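Local coordinates for protein 6-phospho-beta-glucosidase BglT (Thermotoga maritima, PDB 1UP7) that hydrolyses cellobiose 6'-phosphate to glucose 6-phosphate and glucose, using NAD+ and a manganese ion as cofactors, at residues A[336-341]-A[345-350]; A[185-190]-A[314-319]; A[95-100]-A[255-260]. All blocks are in the same frame, centred on the assembly; numbering follows the deposited sequence.

Contact 1 (A[336-341]-A[345-350]); sequences IPCYVR and VHTLSQ
Y339 and H346 form the hydrogen-bonded pair of an antiparallel beta hairpin: Y339 N reaches H346 O at 2.7 Å, and H346 N returns a bond to Y339 O at 2.8 Å. The non-hydrogen-bonded pairs C338–T347 and V340–V345 flank them and send their side chains to the opposite face of the sheet. There V345 puts its CG1 branch against C338, 3.7 Å from CB, because CG1 stands anti to the backbone N (chi1 166°). On the other face the H346 imidazole comes to the edge of the Y339 ring, CD2 to CD2 at 4.1 Å, while L348 CD1 lies 3.9 Å from Y339 CB. The Q350 amide crosses the P337 ring, its NE2 3.4 Å from CD and bonded to Y189 O and S324 OG. R341 NH1 donates in its guanidinium plane to Y339 OH at 2.8 Å, and its NH2 makes a salt bridge with D310. H346 NE2 is hydrogen-bonded to R344 and ND1 to S349 O of the second subunit, whose Y339 meets this Y339 ring. Backbone bonds thus join the strands, side chains meet mainly through carbon, and H346 and Q350 spend their polar ends on partners outside the pair.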
ATOM      1  N   ILE A 336      -5.132  19.485   3.110  1.00 16.59           N
ATOM      2  CA  ILE A 336      -5.919  18.946   1.983  1.00 16.33           C
ATOM      3  C   ILE A 336      -7.400  19.303   2.175  1.00 17.15           C
ATOM      4  O   ILE A 336      -7.838  19.524   3.316  1.00 17.20           O
ATOM      5  CB  ILE A 336      -5.766  17.387   1.866  1.00 15.07           C
ATOM      6  CG1 ILE A 336      -5.933  16.719   3.260  1.00 14.94           C
ATOM      7  CG2 ILE A 336      -4.425  17.000   1.210  1.00 13.26           C
ATOM      8  CD1 ILE A 336      -5.864  15.139   3.253  1.00 14.64           C
ATOM      9  N   PRO A 337      -8.167  19.356   1.085  1.00 16.98           N
ATOM     10  CA  PRO A 337      -9.594  19.645   1.157  1.00 17.16           C
ATOM     11  C   PRO A 337     -10.367  18.485   1.759  1.00 17.57           C
ATOM     12  O   PRO A 337     -10.163  17.335   1.356  1.00 18.18           O
ATOM     13  CB  PRO A 337      -9.989  19.798  -0.314  1.00 17.29           C
ATOM     14  CG  PRO A 337      -8.678  20.030  -1.047  1.00 17.30           C
ATOM     15  CD  PRO A 337      -7.726  19.152  -0.304  1.00 16.92           C
ATOM     16  N   CYS A 338     -11.247  18.783   2.716  1.00 17.30           N
ATOM     17  CA  CYS A 338     -12.051  17.772   3.404  1.00 17.13           C
ATOM     18  C   CYS A 338     -13.522  18.148   3.449  1.00 16.87           C
ATOM     19  O   CYS A 338     -13.883  19.319   3.450  1.00 16.83           O
ATOM     20  CB  CYS A 338     -11.560  17.532   4.840  1.00 16.42           C
ATOM     21  SG  CYS A 338      -9.846  17.009   4.905  1.00 18.59           S
ATOM     22  N   TYR A 339     -14.355  17.117   3.449  1.00 16.42           N
ATOM     23  CA  TYR A 339     -15.786  17.265   3.559  1.00 16.14           C
ATOM     24  C   TYR A 339     -16.072  17.284   5.056  1.00 16.49           C
ATOM     25  O   TYR A 339     -15.793  16.330   5.778  1.00 16.75           O
ATOM     26  CB  TYR A 339     -16.477  16.095   2.883  1.00 14.97           C
ATOM     27  CG  TYR A 339     -17.979  16.081   3.000  1.00 12.73           C
ATOM     28  CD1 TYR A 339     -18.766  16.951   2.248  1.00 11.54           C
ATOM     29  CD2 TYR A 339     -18.620  15.162   3.824  1.00 11.09           C
ATOM     30  CE1 TYR A 339     -20.130  16.919   2.322  1.00  8.75           C
ATOM     31  CE2 TYR A 339     -20.004  15.102   3.896  1.00  9.21           C
ATOM     32  CZ  TYR A 339     -20.756  15.990   3.147  1.00  9.42           C
ATOM     33  OH  TYR A 339     -22.131  15.952   3.224  1.00 10.73           O
ATOM     34  N   VAL A 340     -16.590  18.396   5.527  1.00 16.52           N
ATOM     35  CA  VAL A 340     -16.706  18.610   6.959  1.00 16.43           C
ATOM     36  C   VAL A 340     -18.199  18.621   7.311  1.00 16.81           C
ATOM     37  O   VAL A 340     -18.987  19.414   6.767  1.00 17.05           O
ATOM     38  CB  VAL A 340     -15.984  19.918   7.401  1.00 16.09           C
ATOM     39  CG1 VAL A 340     -16.262  20.236   8.861  1.00 15.42           C
ATOM     40  CG2 VAL A 340     -14.479  19.823   7.169  1.00 15.42           C
ATOM     41  N   ARG A 341     -18.598  17.708   8.191  1.00 16.84           N
ATOM     42  CA  ARG A 341     -20.017  17.556   8.483  1.00 17.10           C
ATOM     43  C   ARG A 341     -20.226  16.933   9.842  1.00 17.37           C
ATOM     44  O   ARG A 341     -19.680  15.877  10.135  1.00 18.08           O
ATOM     45  CB  ARG A 341     -20.651  16.694   7.404  1.00 16.94           C
ATOM     46  CG  ARG A 341     -22.065  16.301   7.605  1.00 13.36           C
ATOM     47  CD  ARG A 341     -22.607  15.617   6.352  1.00 10.62           C
ATOM     48  NE  ARG A 341     -23.993  15.212   6.560  1.00 12.29           N
ATOM     49  CZ  ARG A 341     -24.812  14.769   5.619  1.00 10.24           C
ATOM     50  NH1 ARG A 341     -24.409  14.678   4.354  1.00  7.42           N
ATOM     51  NH2 ARG A 341     -26.051  14.436   5.961  1.00  8.32           N
ATOM     52  N   VAL A 345     -14.611  14.898   9.759  1.00 19.19           N
ATOM     53  CA  VAL A 345     -13.787  15.455   8.719  1.00 19.77           C
ATOM     54  C   VAL A 345     -13.551  14.278   7.794  1.00 19.86           C
ATOM     55  O   VAL A 345     -12.985  13.291   8.214  1.00 20.77           O
ATOM     56  CB  VAL A 345     -12.446  16.001   9.329  1.00 19.99           C
ATOM     57  CG1 VAL A 345     -11.389  16.290   8.268  1.00 21.09           C
ATOM     58  CG2 VAL A 345     -12.710  17.272  10.089  1.00 20.35           C
ATOM     59  N   HIS A 346     -14.022  14.346   6.556  1.00 19.32           N
ATOM     60  CA  HIS A 346     -13.745  13.268   5.629  1.00 18.82           C
ATOM     61  C   HIS A 346     -12.869  13.778   4.507  1.00 18.64           C
ATOM     62  O   HIS A 346     -13.133  14.777   3.860  1.00 19.65           O
ATOM     63  CB  HIS A 346     -15.018  12.646   5.087  1.00 18.66           C
ATOM     64  CG  HIS A 346     -15.938  12.147   6.151  1.00 20.24           C
ATOM     65  ND1 HIS A 346     -15.830  10.885   6.699  1.00 22.38           N
ATOM     66  CD2 HIS A 346     -16.991  12.737   6.768  1.00 19.61           C
ATOM     67  CE1 HIS A 346     -16.762  10.730   7.623  1.00 21.29           C
ATOM     68  NE2 HIS A 346     -17.483  11.836   7.676  1.00 20.32           N
ATOM     69  N   THR A 347     -11.821  13.058   4.300  1.00 18.05           N
ATOM     70  CA  THR A 347     -10.920  13.249   3.207  1.00 18.73           C
ATOM     71  C   THR A 347     -11.558  12.898   1.836  1.00 18.10           C
ATOM     72  O   THR A 347     -12.338  11.950   1.721  1.00 17.27           O
ATOM     73  CB  THR A 347      -9.703  12.397   3.612  1.00 18.37           C
ATOM     74  OG1 THR A 347      -8.707  13.271   4.186  1.00 21.35           O
ATOM     75  CG2 THR A 347      -9.072  11.767   2.488  1.00 20.26           C
ATOM     76  N   LEU A 348     -11.248  13.703   0.827  1.00 18.26           N
ATOM     77  CA  LEU A 348     -11.761  13.561  -0.545  1.00 18.54           C
ATOM     78  C   LEU A 348     -10.676  13.070  -1.481  1.00 17.98           C
ATOM     79  O   LEU A 348      -9.575  13.585  -1.481  1.00 17.91           O
ATOM     80  CB  LEU A 348     -12.216  14.924  -1.076  1.00 18.63           C
ATOM     81  CG  LEU A 348     -13.705  15.253  -1.197  1.00 21.02           C
ATOM     82  CD1 LEU A 348     -14.479  14.592  -0.102  1.00 22.41           C
ATOM     83  CD2 LEU A 348     -13.926  16.745  -1.130  1.00 22.42           C
ATOM     84  N   SER A 349     -10.996  12.086  -2.296  1.00 17.70           N
ATOM     85  CA  SER A 349     -10.124  11.681  -3.390  1.00 17.62           C
ATOM     86  C   SER A 349      -9.652  12.857  -4.286  1.00 17.26           C
ATOM     87  O   SER A 349     -10.471  13.662  -4.745  1.00 17.08           O
ATOM     88  CB  SER A 349     -10.861  10.672  -4.255  1.00 17.03           C
ATOM     89  OG  SER A 349      -9.877   9.938  -4.947  1.00 20.76           O
ATOM     90  N   GLN A 350      -8.350  12.944  -4.534  1.00 16.82           N
ATOM     91  CA  GLN A 350      -7.809  13.946  -5.452  1.00 17.40           C
ATOM     92  C   GLN A 350      -6.915  13.379  -6.568  1.00 17.65           C
ATOM     93  O   GLN A 350      -6.467  14.142  -7.444  1.00 18.35           O
ATOM     94  CB  GLN A 350      -7.006  15.038  -4.712  1.00 16.94           C
ATOM     95  CG  GLN A 350      -7.674  15.669  -3.512  1.00 14.80           C
ATOM     96  CD  GLN A 350      -6.991  16.966  -3.116  1.00 15.63           C
ATOM     97  OE1 GLN A 350      -7.341  18.024  -3.629  1.00 14.84           O
ATOM     98  NE2 GLN A 350      -6.004  16.888  -2.208  1.00 13.33           N
TER

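Contact 2 (A[185-190]-A[314-319]); sequences VFLKYY and IHIVNT
I316 and Y189 carry most of this contact, and they meet through a CH-pi interaction. The CG2 methyl of I316 sits over one face of the Y189 ring, 4.0 Å from its centroid and 26° off the ring normal, displaced toward the CD1–CE1 rim. Both branches of I316 rest on that same face, CG2 toward the CD1–CE1 side and CD1 toward the CG–CD2 side, 3.9 Å from Y189 CD2. The tyrosine is swung out to meet it by a first torsion of -179°, which sets CG opposite the backbone N.

Other apolar contacts continue along the strands. L187 approaches I316 at about a right angle, CD2 to CD1 at 3.8 Å. Farther back, I314 CG1 lies at the edge of the F186 ring, 4.3 Å from CE2, a looser touch.

The two strands run nearly parallel, at 11°, but their axes are 8.9 Å apart and no hydrogen bond joins them: this is face-to-face packing of strands from two different antiparallel sheets, 185-190 pairing with 195-203, and 313-320 with 333-341. Helix 166-177 adds I171 against L187 and V166 and P167 against Y189. The Y189 side chain lies about 6 Å from that of C164, a manganese ligand.

Polar interactions lie at the far end of the tyrosine, where its OH is hydrogen-bonded to E335 OE1 and S196 OG. Without the Y189 ring, as with an alanine here, I316 would probably lose its aromatic platform, and E335 and S196 their shared hydroxyl partner. On the outer flank, F186 meets the H346 ring of the second subunit, and I314 packs on Y339 of that same subunit.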
ATOM      1  N   VAL A 185     -15.359  28.053  -5.016  1.00 17.56           N
ATOM      2  CA  VAL A 185     -13.992  27.735  -5.383  1.00 17.46           C
ATOM      3  C   VAL A 185     -13.612  26.367  -4.861  1.00 17.65           C
ATOM      4  O   VAL A 185     -13.673  26.120  -3.671  1.00 17.43           O
ATOM      5  CB  VAL A 185     -12.968  28.741  -4.801  1.00 17.45           C
ATOM      6  CG1 VAL A 185     -11.572  28.371  -5.316  1.00 16.82           C
ATOM      7  CG2 VAL A 185     -13.353  30.192  -5.164  1.00 16.64           C
ATOM      8  N   PHE A 186     -13.168  25.493  -5.752  1.00 17.79           N
ATOM      9  CA  PHE A 186     -12.782  24.149  -5.349  1.00 17.58           C
ATOM     10  C   PHE A 186     -11.408  23.828  -5.950  1.00 17.39           C
ATOM     11  O   PHE A 186     -11.156  24.071  -7.120  1.00 17.86           O
ATOM     12  CB  PHE A 186     -13.911  23.184  -5.785  1.00 17.96           C
ATOM     13  CG  PHE A 186     -13.674  21.746  -5.422  1.00 18.20           C
ATOM     14  CD1 PHE A 186     -12.966  20.906  -6.282  1.00 17.21           C
ATOM     15  CD2 PHE A 186     -14.185  21.223  -4.235  1.00 18.85           C
ATOM     16  CE1 PHE A 186     -12.735  19.561  -5.948  1.00 18.98           C
ATOM     17  CE2 PHE A 186     -13.959  19.881  -3.892  1.00 19.68           C
ATOM     18  CZ  PHE A 186     -13.238  19.045  -4.761  1.00 18.70           C
ATOM     19  N   LEU A 187     -10.524  23.297  -5.129  1.00 17.39           N
ATOM     20  CA  LEU A 187      -9.115  23.144  -5.465  1.00 17.28           C
ATOM     21  C   LEU A 187      -8.640  21.693  -5.440  1.00 17.16           C
ATOM     22  O   LEU A 187      -9.074  20.906  -4.595  1.00 17.00           O
ATOM     23  CB  LEU A 187      -8.277  23.916  -4.437  1.00 16.52           C
ATOM     24  CG  LEU A 187      -7.988  25.425  -4.567  1.00 16.23           C
ATOM     25  CD1 LEU A 187      -8.829  26.201  -5.551  1.00 14.66           C
ATOM     26  CD2 LEU A 187      -8.034  26.061  -3.217  1.00 15.73           C
ATOM     27  N   LYS A 188      -7.737  21.339  -6.348  1.00 16.92           N
ATOM     28  CA  LYS A 188      -6.841  20.235  -6.049  1.00 16.29           C
ATOM     29  C   LYS A 188      -5.640  20.848  -5.336  1.00 16.37           C
ATOM     30  O   LYS A 188      -4.829  21.564  -5.934  1.00 15.97           O
ATOM     31  CB  LYS A 188      -6.437  19.412  -7.269  1.00 15.35           C
ATOM     32  CG  LYS A 188      -5.563  18.237  -6.859  1.00 15.12           C
ATOM     33  CD  LYS A 188      -5.231  17.347  -8.024  1.00 15.20           C
ATOM     34  CE  LYS A 188      -4.077  16.421  -7.674  1.00 15.02           C
ATOM     35  NZ  LYS A 188      -4.025  15.303  -8.683  1.00 15.97           N
ATOM     36  N   TYR A 189      -5.557  20.545  -4.046  1.00 16.26           N
ATOM     37  CA  TYR A 189      -4.667  21.210  -3.120  1.00 16.13           C
ATOM     38  C   TYR A 189      -4.061  20.165  -2.198  1.00 16.60           C
ATOM     39  O   TYR A 189      -4.781  19.402  -1.581  1.00 16.54           O
ATOM     40  CB  TYR A 189      -5.508  22.167  -2.253  1.00 15.74           C
ATOM     41  CG  TYR A 189      -4.713  22.959  -1.236  1.00 14.10           C
ATOM     42  CD1 TYR A 189      -4.095  22.329  -0.148  1.00 14.86           C
ATOM     43  CD2 TYR A 189      -4.539  24.324  -1.392  1.00 14.25           C
ATOM     44  CE1 TYR A 189      -3.337  23.039   0.773  1.00 13.26           C
ATOM     45  CE2 TYR A 189      -3.807  25.060  -0.503  1.00 13.73           C
ATOM     46  CZ  TYR A 189      -3.194  24.420   0.576  1.00 17.81           C
ATOM     47  OH  TYR A 189      -2.457  25.191   1.453  1.00 17.29           O
ATOM     48  N   TYR A 190      -2.748  20.160  -2.053  1.00 16.73           N
ATOM     49  CA  TYR A 190      -2.105  19.181  -1.177  1.00 17.22           C
ATOM     50  C   TYR A 190      -0.710  19.634  -0.816  1.00 17.27           C
ATOM     51  O   TYR A 190      -0.100  20.455  -1.494  1.00 17.61           O
ATOM     52  CB  TYR A 190      -2.042  17.787  -1.830  1.00 16.81           C
ATOM     53  CG  TYR A 190      -1.398  17.787  -3.216  1.00 17.37           C
ATOM     54  CD1 TYR A 190      -2.116  18.171  -4.355  1.00 15.66           C
ATOM     55  CD2 TYR A 190      -0.077  17.409  -3.375  1.00 16.02           C
ATOM     56  CE1 TYR A 190      -1.505  18.163  -5.612  1.00 16.37           C
ATOM     57  CE2 TYR A 190       0.517  17.405  -4.604  1.00 16.63           C
ATOM     58  CZ  TYR A 190      -0.190  17.783  -5.722  1.00 16.84           C
ATOM     59  OH  TYR A 190       0.445  17.780  -6.936  1.00 18.53           O
ATOM     60  N   ILE A 314     -16.735  22.066   2.298  1.00 16.72           N
ATOM     61  CA  ILE A 314     -15.323  21.808   2.104  1.00 15.91           C
ATOM     62  C   ILE A 314     -14.458  22.800   2.849  1.00 16.42           C
ATOM     63  O   ILE A 314     -14.643  23.995   2.739  1.00 16.49           O
ATOM     64  CB  ILE A 314     -14.962  21.794   0.616  1.00 15.74           C
ATOM     65  CG1 ILE A 314     -15.857  20.788  -0.147  1.00 14.65           C
ATOM     66  CG2 ILE A 314     -13.416  21.601   0.418  1.00 12.27           C
ATOM     67  CD1 ILE A 314     -15.966  19.403   0.487  1.00 13.37           C
ATOM     68  N   HIS A 315     -13.507  22.271   3.609  1.00 16.93           N
ATOM     69  CA  HIS A 315     -12.470  23.059   4.264  1.00 17.52           C
ATOM     70  C   HIS A 315     -11.118  22.415   4.068  1.00 17.46           C
ATOM     71  O   HIS A 315     -10.996  21.197   4.197  1.00 17.36           O
ATOM     72  CB  HIS A 315     -12.764  23.185   5.764  1.00 17.19           C
ATOM     73  CG  HIS A 315     -13.999  23.962   6.038  1.00 18.86           C
ATOM     74  ND1 HIS A 315     -14.046  25.337   5.933  1.00 21.36           N
ATOM     75  CD2 HIS A 315     -15.266  23.555   6.289  1.00 18.82           C
ATOM     76  CE1 HIS A 315     -15.281  25.746   6.163  1.00 21.80           C
ATOM     77  NE2 HIS A 315     -16.038  24.684   6.386  1.00 20.57           N
ATOM     78  N   ILE A 316     -10.115  23.228   3.757  1.00 17.16           N
ATOM     79  CA  ILE A 316      -8.772  22.715   3.637  1.00 17.24           C
ATOM     80  C   ILE A 316      -8.120  22.761   4.988  1.00 17.64           C
ATOM     81  O   ILE A 316      -7.998  23.804   5.598  1.00 17.93           O
ATOM     82  CB  ILE A 316      -7.941  23.453   2.592  1.00 17.17           C
ATOM     83  CG1 ILE A 316      -8.645  23.410   1.229  1.00 16.79           C
ATOM     84  CG2 ILE A 316      -6.567  22.802   2.519  1.00 15.74           C
ATOM     85  CD1 ILE A 316      -8.054  24.359   0.180  1.00 17.79           C
ATOM     86  N   VAL A 317      -7.654  21.611   5.431  1.00 17.75           N
ATOM     87  CA  VAL A 317      -7.408  21.381   6.836  1.00 17.94           C
ATOM     88  C   VAL A 317      -6.215  20.415   6.951  1.00 18.20           C
ATOM     89  O   VAL A 317      -5.909  19.716   5.997  1.00 17.99           O
ATOM     90  CB  VAL A 317      -8.767  20.847   7.389  1.00 18.75           C
ATOM     91  CG1 VAL A 317      -8.721  19.443   8.030  1.00 17.97           C
ATOM     92  CG2 VAL A 317      -9.512  21.925   8.183  1.00 18.50           C
ATOM     93  N   ASN A 318      -5.499  20.423   8.075  1.00 18.32           N
ATOM     94  CA  ASN A 318      -4.424  19.438   8.307  1.00 18.32           C
ATOM     95  C   ASN A 318      -4.952  18.203   8.988  1.00 18.80           C
ATOM     96  O   ASN A 318      -5.508  18.278  10.086  1.00 19.14           O
ATOM     97  CB  ASN A 318      -3.263  19.988   9.137  1.00 17.63           C
ATOM     98  CG  ASN A 318      -2.518  21.060   8.424  1.00 17.97           C
ATOM     99  OD1 ASN A 318      -1.438  20.844   7.859  1.00 18.02           O
ATOM    100  ND2 ASN A 318      -3.103  22.237   8.408  1.00 18.27           N
ATOM    101  N   THR A 319      -4.751  17.062   8.337  1.00 18.72           N
ATOM    102  CA  THR A 319      -5.347  15.812   8.755  1.00 18.36           C
ATOM    103  C   THR A 319      -4.651  14.663   8.017  1.00 18.67           C
ATOM    104  O   THR A 319      -3.861  14.920   7.088  1.00 18.65           O
ATOM    105  CB  THR A 319      -6.851  15.869   8.456  1.00 18.40           C
ATOM    106  OG1 THR A 319      -7.494  14.770   9.099  1.00 19.51           O
ATOM    107  CG2 THR A 319      -7.132  15.650   6.969  1.00 16.67           C
TER

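Contact 3 (A[95-100]-A[255-260]); sequences IPLKYG and KKISTH
L97 meets I257 in the only apolar side-chain contact between these segments, its CD1 methyl 3.9 Å from I257 CG2. The two side chains cross at about a right angle, and a single methyl of each does the touching. I257 presents the CG2 branch because its first torsion of -62° turns CG1 beside the backbone N and sets CG2 beside the carbonyl carbon. A looser approach brings L97 CG to 4.4 Å from S258 CB, and L262 also packs on the leucine from a loop.

Here a turn of the N-terminal, Rossmann-type region, in the loop between helices 85-94 and 109-131, faces the C-terminal end of helix 250-258, which belongs to the C-terminal family 4 region.

Second-shell bonds hold each partner's backbone. In the turn, Y99 N bonds to P96 O and G100 N to L97 O, while Y99 OH and K98 NZ both reach E405 on helix 396-409, the lysine as a salt bridge. At the helix end, T259 OG1 bonds to K255 O at 2.7 Å, and H260 ND1 to K256 O at the same length, nearly straight at 171°, with the acceptor in the imidazole plane and the donor on a carbonyl lone pair. K256 NZ turns to a salt bridge with E226. The I257 side chain lies about 7 Å from that of substrate-binding R263, a few residues later in the chain.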
ATOM      1  N   ILE A  95      19.088  32.801  15.660  1.00 17.54           N
ATOM      2  CA  ILE A  95      20.164  31.847  15.903  1.00 16.97           C
ATOM      3  C   ILE A  95      20.735  31.138  14.652  1.00 17.30           C
ATOM      4  O   ILE A  95      21.958  31.054  14.559  1.00 17.18           O
ATOM      5  CB  ILE A  95      19.731  30.822  17.051  1.00 16.46           C
ATOM      6  CG1 ILE A  95      19.883  31.457  18.440  1.00 16.20           C
ATOM      7  CG2 ILE A  95      20.461  29.477  16.959  1.00 14.56           C
ATOM      8  CD1 ILE A  95      19.137  30.695  19.594  1.00 15.58           C
ATOM      9  N   PRO A  96      19.900  30.612  13.734  1.00 17.46           N
ATOM     10  CA  PRO A  96      20.411  29.965  12.516  1.00 17.69           C
ATOM     11  C   PRO A  96      21.219  30.880  11.621  1.00 17.86           C
ATOM     12  O   PRO A  96      22.079  30.388  10.890  1.00 17.81           O
ATOM     13  CB  PRO A  96      19.138  29.494  11.786  1.00 17.67           C
ATOM     14  CG  PRO A  96      18.066  29.442  12.833  1.00 16.48           C
ATOM     15  CD  PRO A  96      18.427  30.527  13.813  1.00 17.30           C
ATOM     16  N   LEU A  97      20.970  32.185  11.706  1.00 17.98           N
ATOM     17  CA  LEU A  97      21.535  33.154  10.767  1.00 18.34           C
ATOM     18  C   LEU A  97      23.065  33.113  10.705  1.00 18.84           C
ATOM     19  O   LEU A  97      23.631  33.046   9.631  1.00 18.87           O
ATOM     20  CB  LEU A  97      21.037  34.544  11.122  1.00 17.50           C
ATOM     21  CG  LEU A  97      19.803  35.110  10.409  1.00 19.31           C
ATOM     22  CD1 LEU A  97      18.944  34.106   9.666  1.00 11.26           C
ATOM     23  CD2 LEU A  97      18.972  36.037  11.287  1.00 17.41           C
ATOM     24  N   LYS A  98      23.730  33.116  11.864  1.00 19.23           N
ATOM     25  CA  LYS A  98      25.192  33.038  11.912  1.00 19.43           C
ATOM     26  C   LYS A  98      25.795  31.807  11.225  1.00 19.09           C
ATOM     27  O   LYS A  98      26.965  31.813  10.866  1.00 19.11           O
ATOM     28  CB  LYS A  98      25.719  33.129  13.349  1.00 19.80           C
ATOM     29  CG  LYS A  98      25.414  31.905  14.190  1.00 21.41           C
ATOM     30  CD  LYS A  98      25.992  32.003  15.605  1.00 21.53           C
ATOM     31  CE  LYS A  98      25.237  32.978  16.502  1.00 20.56           C
ATOM     32  NZ  LYS A  98      23.842  32.605  16.728  1.00 19.42           N
ATOM     33  N   TYR A  99      25.000  30.763  11.058  1.00 18.51           N
ATOM     34  CA  TYR A  99      25.431  29.545  10.381  1.00 17.94           C
ATOM     35  C   TYR A  99      25.196  29.559   8.886  1.00 17.68           C
ATOM     36  O   TYR A  99      25.499  28.578   8.217  1.00 18.40           O
ATOM     37  CB  TYR A  99      24.722  28.328  10.985  1.00 17.43           C
ATOM     38  CG  TYR A  99      24.945  28.173  12.455  1.00 16.66           C
ATOM     39  CD1 TYR A  99      26.027  27.446  12.946  1.00 16.55           C
ATOM     40  CD2 TYR A  99      24.072  28.766  13.376  1.00 16.16           C
ATOM     41  CE1 TYR A  99      26.221  27.290  14.336  1.00 15.13           C
ATOM     42  CE2 TYR A  99      24.257  28.636  14.745  1.00 12.95           C
ATOM     43  CZ  TYR A  99      25.333  27.895  15.222  1.00 16.38           C
ATOM     44  OH  TYR A  99      25.526  27.763  16.589  1.00 15.75           O
ATOM     45  N   GLY A 100      24.666  30.660   8.355  1.00 17.57           N
ATOM     46  CA  GLY A 100      24.305  30.758   6.950  1.00 17.48           C
ATOM     47  C   GLY A 100      23.010  30.023   6.634  1.00 17.35           C
ATOM     48  O   GLY A 100      22.797  29.570   5.528  1.00 17.49           O
ATOM     49  N   LYS A 255      19.636  36.210   2.358  1.00 18.20           N
ATOM     50  CA  LYS A 255      20.126  37.581   2.303  1.00 18.45           C
ATOM     51  C   LYS A 255      19.074  38.562   2.826  1.00 18.88           C
ATOM     52  O   LYS A 255      19.371  39.474   3.593  1.00 18.79           O
ATOM     53  CB  LYS A 255      20.534  37.985   0.901  1.00 17.67           C
ATOM     54  CG  LYS A 255      21.003  39.423   0.813  1.00 18.07           C
ATOM     55  CD  LYS A 255      21.623  39.725  -0.555  1.00 19.15           C
ATOM     56  CE  LYS A 255      22.075  41.191  -0.648  1.00 21.10           C
ATOM     57  NZ  LYS A 255      22.802  41.665   0.584  1.00 21.23           N
ATOM     58  N   LYS A 256      17.835  38.380   2.405  1.00 19.40           N
ATOM     59  CA  LYS A 256      16.764  39.239   2.881  1.00 19.81           C
ATOM     60  C   LYS A 256      16.635  39.205   4.418  1.00 19.37           C
ATOM     61  O   LYS A 256      16.564  40.236   5.089  1.00 19.18           O
ATOM     62  CB  LYS A 256      15.421  38.812   2.305  1.00 20.31           C
ATOM     63  CG  LYS A 256      14.400  39.883   2.404  1.00 22.82           C
ATOM     64  CD  LYS A 256      13.034  39.318   2.045  1.00 29.09           C
ATOM     65  CE  LYS A 256      11.967  40.434   1.963  1.00 30.77           C
ATOM     66  NZ  LYS A 256      10.652  39.816   2.374  1.00 34.53           N
ATOM     67  N   ILE A 257      16.588  38.019   4.978  1.00 18.44           N
ATOM     68  CA  ILE A 257      16.312  37.907   6.385  1.00 18.20           C
ATOM     69  C   ILE A 257      17.478  38.447   7.213  1.00 18.72           C
ATOM     70  O   ILE A 257      17.282  39.024   8.284  1.00 18.20           O
ATOM     71  CB  ILE A 257      16.047  36.434   6.794  1.00 17.74           C
ATOM     72  CG1 ILE A 257      14.822  35.856   6.073  1.00 15.62           C
ATOM     73  CG2 ILE A 257      15.979  36.295   8.346  1.00 16.13           C
ATOM     74  CD1 ILE A 257      14.689  34.338   6.309  1.00 13.41           C
ATOM     75  N   SER A 258      18.692  38.239   6.724  1.00 18.64           N
ATOM     76  CA  SER A 258      19.861  38.594   7.483  1.00 18.70           C
ATOM     77  C   SER A 258      20.212  40.087   7.393  1.00 18.81           C
ATOM     78  O   SER A 258      20.987  40.577   8.206  1.00 18.72           O
ATOM     79  CB  SER A 258      21.040  37.703   7.105  1.00 18.32           C
ATOM     80  OG  SER A 258      21.830  38.366   6.130  1.00 19.83           O
ATOM     81  N   THR A 259      19.643  40.820   6.438  1.00 18.70           N
ATOM     82  CA  THR A 259      19.969  42.245   6.289  1.00 18.81           C
ATOM     83  C   THR A 259      18.795  43.139   6.681  1.00 18.84           C
ATOM     84  O   THR A 259      18.720  44.292   6.305  1.00 18.60           O
ATOM     85  CB  THR A 259      20.390  42.566   4.867  1.00 18.43           C
ATOM     86  OG1 THR A 259      19.320  42.190   3.987  1.00 17.51           O
ATOM     87  CG2 THR A 259      21.580  41.688   4.468  1.00 17.66           C
ATOM     88  N   HIS A 260      17.855  42.571   7.410  1.00 19.20           N
ATOM     89  CA  HIS A 260      16.708  43.326   7.919  1.00 19.37           C
ATOM     90  C   HIS A 260      16.423  42.937   9.364  1.00 19.43           C
ATOM     91  O   HIS A 260      16.877  41.910   9.859  1.00 18.78           O
ATOM     92  CB  HIS A 260      15.437  43.122   7.066  1.00 18.20           C
ATOM     93  CG  HIS A 260      15.593  43.624   5.671  1.00 18.54           C
ATOM     94  ND1 HIS A 260      16.028  42.819   4.637  1.00 14.97           N
ATOM     95  CD2 HIS A 260      15.483  44.875   5.162  1.00 16.24           C
ATOM     96  CE1 HIS A 260      16.142  43.549   3.544  1.00 17.92           C
ATOM     97  NE2 HIS A 260      15.822  44.797   3.837  1.00 17.90           N
TER

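Overall arrangement
Contacts 1 and 2 form one buried region, their centres about 7 Å apart, whereas contact 3 lies near the surface, with nearest atoms about 20 Å from contact 2 and 25 Å from contact 1. Strands 313-320 and 333-341 are neighbours in one sheet, so the first two share that sheet: contact 1 joins strands within it through backbone bonds, and contact 2 packs it against another through side chains alone. Both also touch the second subunit. Contact 3 joins the N-terminal and C-terminal family regions by a slender apolar touch, with its polar bonds kept inside each segment or sent to other helices and loops.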